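Local coordinates for putative peptidase M23 (Pseudomonas aeruginosa PAO1, PDB 2HSI), which binds zinc and is probably a metalloendopeptidase of the M23 family, although its function has not been established, at residues P34-G38 against I76-P82. Residues are numbered along the deposited sequence.
Sequences PVPGG and IPLSTKP
Two packed beta turns show how loops can prolong the pairing of antiparallel strands, here 39-43 and 70-75 in the N-terminal beta domain of an M23-family protein. Val35-Gly38 is a type II turn (Gly38 N to Val35 O, 2.9 Å), Pro77-Thr80 a type I turn (Thr80 N to Pro77 O, 3.1 Å). Gly37 CA lies 4.0 Å from Leu78 CA and Gly38 CA 5.3 Å from Ile76 CA. Gly37, at phi/psi 80/2, takes the third turn position, where a side chain would collide with the carbonyl O of Pro36 and with Leu78 CD1. Leu78 is t, p, its side chain about 8 Å from that of the zinc ligand His180. Ile76 N donates to Gly38 O at 2.9 Å, whereas Gly37 N makes weak hydrogen bonds to Ile76 O (2.9 Å) and Pro77 O (3.4 Å). Ile76 (m, m) aims CB at the first turn, 3.6 Å from Val35 O, while the remainder runs off to touch Phe100 and Val102. The Pro36 ring (C-gamma exo) makes van der Waals contacts, CB 3.4 Å from Leu78 O, CG 3.3 Å from Thr80 O and 4.3 Å from Pro82 CG. Thr80 (chi1 m) turns OG1 back to donate to Pro77 O at 2.8 Å.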
ATOM      1  N   PRO A  34       9.528  -0.047  12.203  1.00 22.47           N
ATOM      2  CA  PRO A  34       8.307   0.170  12.979  1.00 19.02           C
ATOM      3  C   PRO A  34       8.237   1.546  13.648  1.00 26.24           C
ATOM      4  O   PRO A  34       8.655   1.715  14.794  1.00 22.17           O
ATOM      5  CB  PRO A  34       8.320  -0.978  14.003  1.00 20.52           C
ATOM      6  CG  PRO A  34       9.755  -1.389  14.123  1.00 27.05           C
ATOM      7  CD  PRO A  34      10.527  -0.830  12.957  1.00 26.02           C
ATOM      8  N   VAL A  35       7.706   2.511  12.901  1.00 24.08           N
ATOM      9  CA  VAL A  35       7.463   3.881  13.353  1.00 24.96           C
ATOM     10  C   VAL A  35       6.041   4.254  12.866  1.00 29.32           C
ATOM     11  O   VAL A  35       5.475   3.514  12.069  1.00 19.71           O
ATOM     12  CB  VAL A  35       8.544   4.871  12.781  1.00 22.30           C
ATOM     13  CG1 VAL A  35       9.947   4.541  13.304  1.00 23.65           C
ATOM     14  CG2 VAL A  35       8.527   4.907  11.260  1.00 24.61           C
ATOM     15  N   PRO A  36       5.441   5.368  13.356  1.00 29.75           N
ATOM     16  CA  PRO A  36       4.139   5.739  12.763  1.00 26.87           C
ATOM     17  C   PRO A  36       4.294   6.069  11.269  1.00 23.05           C
ATOM     18  O   PRO A  36       5.260   6.714  10.882  1.00 24.12           O
ATOM     19  CB  PRO A  36       3.726   6.983  13.562  1.00 24.88           C
ATOM     20  CG  PRO A  36       4.552   6.906  14.834  1.00 22.44           C
ATOM     21  CD  PRO A  36       5.842   6.320  14.410  1.00 25.11           C
ATOM     22  N   GLY A  37       3.373   5.588  10.437  1.00 19.92           N
ATOM     23  CA  GLY A  37       3.541   5.696   8.977  1.00 21.40           C
ATOM     24  C   GLY A  37       4.472   4.643   8.392  1.00 20.90           C
ATOM     25  O   GLY A  37       4.733   4.635   7.181  1.00 24.26           O
ATOM     26  N   GLY A  38       4.976   3.752   9.249  1.00 21.23           N
ATOM     27  CA  GLY A  38       5.968   2.755   8.855  1.00 23.20           C
ATOM     28  C   GLY A  38       5.435   1.329   8.815  1.00 22.09           C
ATOM     29  O   GLY A  38       4.231   1.115   8.672  1.00 19.47           O
ATOM     30  N   ILE A  76       1.577   0.493   9.794  1.00 16.52           N
ATOM     31  CA  ILE A  76       1.309   1.283  11.003  0.50 19.68           C
ATOM     32  C   ILE A  76       0.786   2.668  10.617  1.00 18.63           C
ATOM     33  O   ILE A  76       1.513   3.457  10.016  1.00 22.15           O
ATOM     34  CB  ILE A  76       2.577   1.446  11.886  0.50 20.37           C
ATOM     35  CG1 ILE A  76       3.311   0.109  12.074  0.50 17.36           C
ATOM     36  CG2 ILE A  76       2.229   2.098  13.228  0.50 17.85           C
ATOM     37  CD1 ILE A  76       2.499  -0.993  12.745  0.50 14.74           C
ATOM     38  N   PRO A  77      -0.486   2.968  10.952  1.00 21.93           N
ATOM     39  CA  PRO A  77      -0.998   4.306  10.593  1.00 24.18           C
ATOM     40  C   PRO A  77      -0.156   5.453  11.162  1.00 27.83           C
ATOM     41  O   PRO A  77       0.455   5.313  12.229  1.00 23.63           O
ATOM     42  CB  PRO A  77      -2.396   4.319  11.197  1.00 23.05           C
ATOM     43  CG  PRO A  77      -2.782   2.875  11.303  1.00 25.73           C
ATOM     44  CD  PRO A  77      -1.522   2.143  11.605  1.00 19.14           C
ATOM     45  N   LEU A  78      -0.117   6.567  10.441  1.00 25.45           N
ATOM     46  CA  LEU A  78       0.657   7.744  10.855  1.00 26.46           C
ATOM     47  C   LEU A  78       0.175   8.335  12.194  1.00 21.39           C
ATOM     48  O   LEU A  78       0.959   8.915  12.941  1.00 25.88           O
ATOM     49  CB  LEU A  78       0.662   8.801   9.741  1.00 27.85           C
ATOM     50  CG  LEU A  78       1.723   9.911   9.796  1.00 35.96           C
ATOM     51  CD1 LEU A  78       3.144   9.377   9.584  1.00 32.71           C
ATOM     52  CD2 LEU A  78       1.404  11.006   8.785  1.00 46.91           C
ATOM     53  N   SER A  79      -1.101   8.141  12.510  1.00 25.70           N
ATOM     54  CA  SER A  79      -1.674   8.609  13.776  1.00 29.95           C
ATOM     55  C   SER A  79      -1.372   7.712  14.997  1.00 32.55           C
ATOM     56  O   SER A  79      -1.717   8.066  16.128  1.00 29.07           O
ATOM     57  CB  SER A  79      -3.187   8.818  13.623  1.00 27.90           C
ATOM     58  OG  SER A  79      -3.853   7.593  13.386  1.00 31.34           O
ATOM     59  N   THR A  80      -0.725   6.564  14.774  1.00 27.19           N
ATOM     60  CA  THR A  80      -0.401   5.634  15.859  1.00 23.27           C
ATOM     61  C   THR A  80       0.603   6.219  16.843  1.00 16.49           C
ATOM     62  O   THR A  80       1.685   6.654  16.457  1.00 26.57           O
ATOM     63  CB  THR A  80       0.170   4.303  15.327  1.00 24.93           C
ATOM     64  OG1 THR A  80      -0.674   3.802  14.288  1.00 22.95           O
ATOM     65  CG2 THR A  80       0.272   3.261  16.429  1.00 22.37           C
ATOM     66  N   LYS A  81       0.228   6.223  18.119  1.00 22.89           N
ATOM     67  CA  LYS A  81       1.118   6.656  19.177  1.00 27.00           C
ATOM     68  C   LYS A  81       2.176   5.576  19.407  1.00 25.56           C
ATOM     69  O   LYS A  81       1.846   4.384  19.501  1.00 24.39           O
ATOM     70  CB  LYS A  81       0.341   6.968  20.467  1.00 33.66           C
ATOM     71  CG  LYS A  81      -0.173   8.418  20.580  1.00 46.49           C
ATOM     72  CD  LYS A  81      -1.435   8.676  19.745  1.00 59.53           C
ATOM     73  CE  LYS A  81      -1.513  10.121  19.268  1.00 63.91           C
ATOM     74  NZ  LYS A  81      -2.474  10.277  18.133  1.00 65.79           N
ATOM     75  N   PRO A  82       3.454   5.982  19.465  1.00 23.65           N
ATOM     76  CA  PRO A  82       4.523   5.038  19.793  1.00 25.83           C
ATOM     77  C   PRO A  82       4.242   4.279  21.102  1.00 23.88           C
ATOM     78  O   PRO A  82       3.621   4.822  22.027  1.00 20.65           O
ATOM     79  CB  PRO A  82       5.758   5.934  19.909  1.00 30.95           C
ATOM     80  CG  PRO A  82       5.438   7.103  19.011  1.00 26.93           C
ATOM     81  CD  PRO A  82       3.977   7.339  19.214  1.00 29.23           C
TER